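Side-chain contacts in endonuclease V (PDB 3GOC), which probably repairs deaminated DNA, using magnesium to cut the strand at the second phosphodiester bond on the 3' side of a deoxyinosine: residues Ala17-Val20 and Gln21-Arg25; Pro86-Leu89 and Ala90-Glu93. All coordinates share one frame; numbering follows the deposited sequence.

Contact 1: Ala17-Val20 and Gln21-Arg25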
ATOM      1  N   ALA A  17      -9.954  23.410 -26.346  1.00  7.28           N
ATOM      2  CA  ALA A  17      -9.627  22.326 -25.428  1.00  6.86           C
ATOM      3  C   ALA A  17      -8.417  22.673 -24.567  1.00  7.41           C
ATOM      4  O   ALA A  17      -8.431  22.454 -23.356  1.00  7.95           O
ATOM      5  CB  ALA A  17      -9.380  21.026 -26.206  1.00  5.94           C
ATOM      6  N   ARG A  18      -7.364  23.202 -25.187  1.00  8.98           N
ATOM      7  CA  ARG A  18      -6.181  23.577 -24.424  1.00  8.63           C
ATOM      8  C   ARG A  18      -6.538  24.672 -23.423  1.00  7.72           C
ATOM      9  O   ARG A  18      -6.018  24.696 -22.306  1.00  9.89           O
ATOM     10  CB  ARG A  18      -5.062  24.067 -25.345  1.00 12.23           C
ATOM     11  CG  ARG A  18      -4.454  22.978 -26.217  1.00 13.58           C
ATOM     12  CD  ARG A  18      -3.118  23.433 -26.785  1.00 13.85           C
ATOM     13  NE  ARG A  18      -3.254  24.652 -27.578  1.00 16.81           N
ATOM     14  CZ  ARG A  18      -3.537  24.672 -28.876  1.00 16.75           C
ATOM     15  NH1 ARG A  18      -3.654  25.827 -29.511  1.00 17.94           N
ATOM     16  NH2 ARG A  18      -3.683  23.536 -29.544  1.00 15.16           N
ATOM     17  N   ALA A  19      -7.432  25.573 -23.820  1.00  9.66           N
ATOM     18  CA  ALA A  19      -7.854  26.656 -22.937  1.00 10.88           C
ATOM     19  C   ALA A  19      -8.565  26.079 -21.715  1.00  9.37           C
ATOM     20  O   ALA A  19      -8.390  26.575 -20.603  1.00 10.49           O
ATOM     21  CB  ALA A  19      -8.774  27.619 -23.686  1.00  8.42           C
ATOM     22  N   VAL A  20      -9.363  25.034 -21.922  1.00  8.61           N
ATOM     23  CA  VAL A  20     -10.072  24.396 -20.815  1.00  6.52           C
ATOM     24  C   VAL A  20      -9.046  23.777 -19.873  1.00  8.19           C
ATOM     25  O   VAL A  20      -9.158  23.895 -18.653  1.00  8.53           O
ATOM     26  CB  VAL A  20     -11.055  23.295 -21.312  1.00  6.88           C
ATOM     27  CG1 VAL A  20     -11.612  22.508 -20.125  1.00 10.31           C
ATOM     28  CG2 VAL A  20     -12.199  23.927 -22.096  1.00  9.52           C
ATOM     29  N   GLN A  21      -8.035  23.123 -20.435  1.00  8.54           N
ATOM     30  CA  GLN A  21      -7.001  22.504 -19.609  1.00  6.50           C
ATOM     31  C   GLN A  21      -6.271  23.532 -18.756  1.00  8.70           C
ATOM     32  O   GLN A  21      -6.067  23.315 -17.563  1.00 13.06           O
ATOM     33  CB  GLN A  21      -5.983  21.767 -20.483  1.00  9.66           C
ATOM     34  CG  GLN A  21      -6.568  20.630 -21.303  1.00  7.04           C
ATOM     35  CD  GLN A  21      -5.502  19.883 -22.079  1.00  7.49           C
ATOM     36  OE1 GLN A  21      -4.661  20.496 -22.731  1.00  9.22           O
ATOM     37  NE2 GLN A  21      -5.542  18.555 -22.029  1.00  8.51           N
ATOM     38  N   ASP A  22      -5.872  24.646 -19.360  1.00 12.33           N
ATOM     39  CA  ASP A  22      -5.151  25.665 -18.605  1.00 16.63           C
ATOM     40  C   ASP A  22      -6.016  26.314 -17.527  1.00 18.61           C
ATOM     41  O   ASP A  22      -5.508  26.741 -16.491  1.00 22.35           O
ATOM     42  CB  ASP A  22      -4.589  26.739 -19.541  1.00 16.74           C
ATOM     43  CG  ASP A  22      -3.519  26.198 -20.474  1.00 17.09           C
ATOM     44  OD1 ASP A  22      -2.852  25.206 -20.108  1.00 22.79           O
ATOM     45  OD2 ASP A  22      -3.334  26.773 -21.564  1.00 17.84           O
ATOM     46  N   GLU A  23      -7.320  26.378 -17.765  1.00 12.11           N
ATOM     47  CA  GLU A  23      -8.233  26.980 -16.804  1.00 11.83           C
ATOM     48  C   GLU A  23      -8.572  26.033 -15.654  1.00 18.78           C
ATOM     49  O   GLU A  23      -8.583  26.441 -14.491  1.00 18.93           O
ATOM     50  CB  GLU A  23      -9.508  27.428 -17.519  1.00 15.70           C
ATOM     51  CG  GLU A  23      -9.255  28.527 -18.549  1.00 18.39           C
ATOM     52  CD  GLU A  23     -10.389  28.691 -19.546  1.00 27.67           C
ATOM     53  OE1 GLU A  23     -10.285  29.568 -20.432  1.00 32.20           O
ATOM     54  OE2 GLU A  23     -11.384  27.944 -19.451  1.00 33.04           O
ATOM     55  N   LEU A  24      -8.834  24.769 -15.975  1.00 12.45           N
ATOM     56  CA  LEU A  24      -9.179  23.783 -14.955  1.00 13.41           C
ATOM     57  C   LEU A  24      -7.988  23.296 -14.130  1.00 15.35           C
ATOM     58  O   LEU A  24      -8.162  22.823 -13.005  1.00 17.70           O
ATOM     59  CB  LEU A  24      -9.878  22.577 -15.595  1.00 14.13           C
ATOM     60  CG  LEU A  24     -11.282  22.799 -16.166  1.00 13.80           C
ATOM     61  CD1 LEU A  24     -11.813  21.492 -16.738  1.00 18.32           C
ATOM     62  CD2 LEU A  24     -12.209  23.317 -15.070  1.00 16.10           C
ATOM     63  N   ARG A  25      -6.784  23.415 -14.679  1.00 15.28           N
ATOM     64  CA  ARG A  25      -5.586  22.969 -13.975  1.00 16.28           C
ATOM     65  C   ARG A  25      -5.419  23.738 -12.670  1.00 21.55           C
ATOM     66  O   ARG A  25      -4.826  23.235 -11.716  1.00 19.65           O
ATOM     67  CB  ARG A  25      -4.344  23.173 -14.842  1.00 17.37           C
ATOM     68  CG  ARG A  25      -3.116  22.434 -14.336  1.00 26.47           C
ATOM     69  CD  ARG A  25      -1.833  23.150 -14.727  1.00 35.65           C
ATOM     70  NE  ARG A  25      -1.852  23.598 -16.118  1.00 39.13           N
ATOM     71  CZ  ARG A  25      -0.846  24.234 -16.709  1.00 38.86           C
ATOM     72  NH1 ARG A  25      -0.949  24.607 -17.977  1.00 41.60           N
ATOM     73  NH2 ARG A  25       0.264  24.494 -16.031  1.00 37.78           N
TER

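Contact 2: Pro86-Leu89 and Ala90-Glu93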
ATOM      1  N   PRO A  86      -3.318  13.978 -29.792  1.00  9.93           N
ATOM      2  CA  PRO A  86      -2.438  13.695 -28.656  1.00  9.52           C
ATOM      3  C   PRO A  86      -2.341  14.913 -27.743  1.00  5.94           C
ATOM      4  O   PRO A  86      -2.164  16.038 -28.211  1.00 10.16           O
ATOM      5  CB  PRO A  86      -1.115  13.360 -29.332  1.00 15.19           C
ATOM      6  CG  PRO A  86      -1.580  12.643 -30.577  1.00 13.92           C
ATOM      7  CD  PRO A  86      -2.706  13.537 -31.059  1.00 13.60           C
ATOM      8  N   GLY A  87      -2.465  14.678 -26.440  1.00  7.62           N
ATOM      9  CA  GLY A  87      -2.408  15.770 -25.484  1.00  8.62           C
ATOM     10  C   GLY A  87      -3.796  16.232 -25.080  1.00  9.20           C
ATOM     11  O   GLY A  87      -3.964  16.913 -24.067  1.00  9.17           O
ATOM     12  N   LEU A  88      -4.795  15.857 -25.874  1.00  6.61           N
ATOM     13  CA  LEU A  88      -6.188  16.225 -25.605  1.00  6.75           C
ATOM     14  C   LEU A  88      -7.088  14.997 -25.655  1.00  4.93           C
ATOM     15  O   LEU A  88      -8.295  15.115 -25.860  1.00  5.12           O
ATOM     16  CB  LEU A  88      -6.673  17.237 -26.645  1.00  7.78           C
ATOM     17  CG  LEU A  88      -5.894  18.549 -26.767  1.00  6.42           C
ATOM     18  CD1 LEU A  88      -6.410  19.327 -27.968  1.00  8.12           C
ATOM     19  CD2 LEU A  88      -6.043  19.380 -25.498  1.00  7.96           C
ATOM     20  N   LEU A  89      -6.501  13.824 -25.454  1.00  7.90           N
ATOM     21  CA  LEU A  89      -7.249  12.578 -25.520  1.00  7.23           C
ATOM     22  C   LEU A  89      -8.388  12.440 -24.515  1.00  6.53           C
ATOM     23  O   LEU A  89      -9.378  11.758 -24.787  1.00  8.44           O
ATOM     24  CB  LEU A  89      -6.289  11.397 -25.384  1.00  8.09           C
ATOM     25  CG  LEU A  89      -5.238  11.283 -26.493  1.00  9.98           C
ATOM     26  CD1 LEU A  89      -4.432  10.016 -26.282  1.00 13.48           C
ATOM     27  CD2 LEU A  89      -5.914  11.262 -27.852  1.00 12.30           C
ATOM     28  N   ALA A  90      -8.262  13.087 -23.363  1.00  6.12           N
ATOM     29  CA  ALA A  90      -9.302  13.004 -22.346  1.00  8.62           C
ATOM     30  C   ALA A  90     -10.617  13.616 -22.810  1.00  5.74           C
ATOM     31  O   ALA A  90     -11.691  13.228 -22.342  1.00  8.02           O
ATOM     32  CB  ALA A  90      -8.847  13.686 -21.067  1.00 11.03           C
ATOM     33  N   PHE A  91     -10.544  14.581 -23.719  1.00  5.55           N
ATOM     34  CA  PHE A  91     -11.768  15.210 -24.194  1.00  4.81           C
ATOM     35  C   PHE A  91     -12.667  14.274 -24.987  1.00  8.52           C
ATOM     36  O   PHE A  91     -13.822  14.601 -25.264  1.00  8.22           O
ATOM     37  CB  PHE A  91     -11.454  16.467 -25.004  1.00  4.93           C
ATOM     38  CG  PHE A  91     -10.955  17.601 -24.160  1.00  4.75           C
ATOM     39  CD1 PHE A  91      -9.594  17.739 -23.885  1.00  5.34           C
ATOM     40  CD2 PHE A  91     -11.852  18.507 -23.595  1.00  6.35           C
ATOM     41  CE1 PHE A  91      -9.133  18.761 -23.053  1.00  8.53           C
ATOM     42  CE2 PHE A  91     -11.406  19.531 -22.762  1.00  7.37           C
ATOM     43  CZ  PHE A  91     -10.041  19.662 -22.491  1.00  6.55           C
ATOM     44  N   ARG A  92     -12.147  13.102 -25.336  1.00  6.07           N
ATOM     45  CA  ARG A  92     -12.924  12.117 -26.076  1.00  6.53           C
ATOM     46  C   ARG A  92     -13.779  11.245 -25.162  1.00  8.25           C
ATOM     47  O   ARG A  92     -14.828  10.754 -25.578  1.00  7.64           O
ATOM     48  CB  ARG A  92     -12.003  11.161 -26.842  1.00  7.70           C
ATOM     49  CG  ARG A  92     -10.996  11.794 -27.772  1.00 10.94           C
ATOM     50  CD  ARG A  92     -10.180  10.697 -28.445  1.00 13.32           C
ATOM     51  NE  ARG A  92      -9.406   9.933 -27.465  1.00 19.60           N
ATOM     52  CZ  ARG A  92      -8.858   8.742 -27.697  1.00 19.63           C
ATOM     53  NH1 ARG A  92      -8.996   8.159 -28.880  1.00 19.84           N
ATOM     54  NH2 ARG A  92      -8.156   8.136 -26.749  1.00 16.11           N
ATOM     55  N   GLU A  93     -13.336  11.071 -23.917  1.00  7.39           N
ATOM     56  CA  GLU A  93     -13.995  10.156 -22.989  1.00  5.47           C
ATOM     57  C   GLU A  93     -14.505  10.656 -21.653  1.00  5.45           C
ATOM     58  O   GLU A  93     -15.260   9.945 -20.996  1.00  5.83           O
ATOM     59  CB  GLU A  93     -13.049   8.991 -22.719  1.00  8.47           C
ATOM     60  CG  GLU A  93     -11.721   9.439 -22.138  1.00 11.00           C
ATOM     61  CD  GLU A  93     -10.733   8.307 -21.982  1.00 24.42           C
ATOM     62  OE1 GLU A  93     -10.587   7.788 -20.853  1.00 21.74           O
ATOM     63  OE2 GLU A  93     -10.115   7.943 -22.998  1.00 15.52           O
TER
HETATM   64  O   HOH W   1      -6.398  15.171 -22.413  1.00  9.12           O
HETATM   65  O   HOH W   2      -8.049   8.843 -24.102  1.00 33.00           O

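Contact 1: Ala17-Val20 and Gln21-Arg25
From Ala17 to Leu24 the backbone winds as regular alpha-helix, the N-H groups of Gln21, Asp22, Glu23 and Leu24 each bonding to the carbonyl oxygen four residues back; the last of these, Leu24 N to Val20 O, spans 2.8 Å with an N-H...O angle of 166°. Val20 and Leu24, one turn apart, lie side by side and point the same way. Their branches meet at Val20 CG1 and Leu24 CD1, 3.5 Å apart, because CG1 stands anti to the backbone N (chi1 171°), turned toward the following turn. Glu23, extended beyond CG, lies alongside the Ala19 carbonyl, with CG 3.0 Å from Ala19 O. Gln21 lays CG against the carbonyl of Ala17, 3.3 Å from its O, and its NE2 bonds to Gly87 O. Near the C-terminal end, Arg25 NH1 forms a salt bridge with Asp22 OD1 at 2.9 Å, reaching that oxygen from above the carboxylate plane; Arg122 NE is a second partner of the same OD1. The helix 14-24 rests with Leu24 on His129 and Leu133 of helix 126-134, while Gln21 faces the loop between strand 70-79 and helix 94-102.

Contact 2: Pro86-Leu89 and Ala90-Glu93
Gly87 is joined across the contact to Ala90 through a water, which accepts from Ala90 N and gives a weak bond to Gly87 O. A positive phi of 98° turns the chain at this glycine. Leu88 then meets Phe91 by both backbone and side chain: Phe91 N bonds to Leu88 O at 3.2 Å, approaching from above the carbonyl plane, and the same oxygen lies at the edge of the phenyl ring. The leucine side chain slants across the ring at its CE1 corner, Leu88 CD2 coming to 4.0 Å from Phe91 CE1.

Leu89 follows and is met by Arg92 through both backbone and side chain. Its carbonyl oxygen takes two N-H groups from that residue: the backbone N at 3.1 Å, from above the carbonyl plane, and NE at 3.2 Å, in the plane and on a lone pair, with an N-H...O angle of 162°. The arginine can reach back because its chain bends at chi3 (-63°), which brings NE round to the oxygen. Leu89 and Arg92 run side by side, and Leu89 CD2 sits over one face of the guanidinium, 3.8 Å from NE and offset toward the rim. A second water accepts from Arg92 NH2 at 2.7 Å, donates to Glu93 OE2, which also bonds to Tyr49 OH, and makes a weak bond to Leu89 O.

Two bonds from one residue thus hold the Leu89 carbonyl, with the weak water bond beside them. The in-plane NE bond, Leu89 CD2 over one face and the water at the edge would together restrict rotation of the guanidinium. Arg92 also packs against Tyr84, which is predicted to interact with target DNA, so the contact lies beside that residue. The cationic guanidinium would probably polarise the water linking it to Glu93, the N-cap residue of helix 94-102.

From the N terminus, contact 1 comes first and is complete within the helix 14-24 and its C-terminal end. The chain then runs through the three antiparallel strands 41-49, 55-64 and 70-79 before contact 2 coils through successive turns in the loop leading to helix 94-102. Neither contact spans a long loop, and the two follow in series without nesting or crossing. They nevertheless touch: Ala17 O lies 3.3 Å from Phe91 CZ, and Gln21 OE1 packs on Leu88 CD2 at 3.3 Å. The N-terminal helix is thereby joined to the 86-93 loop, at whose far end the side chain of Glu93 is about 7 Å from a bound magnesium ion.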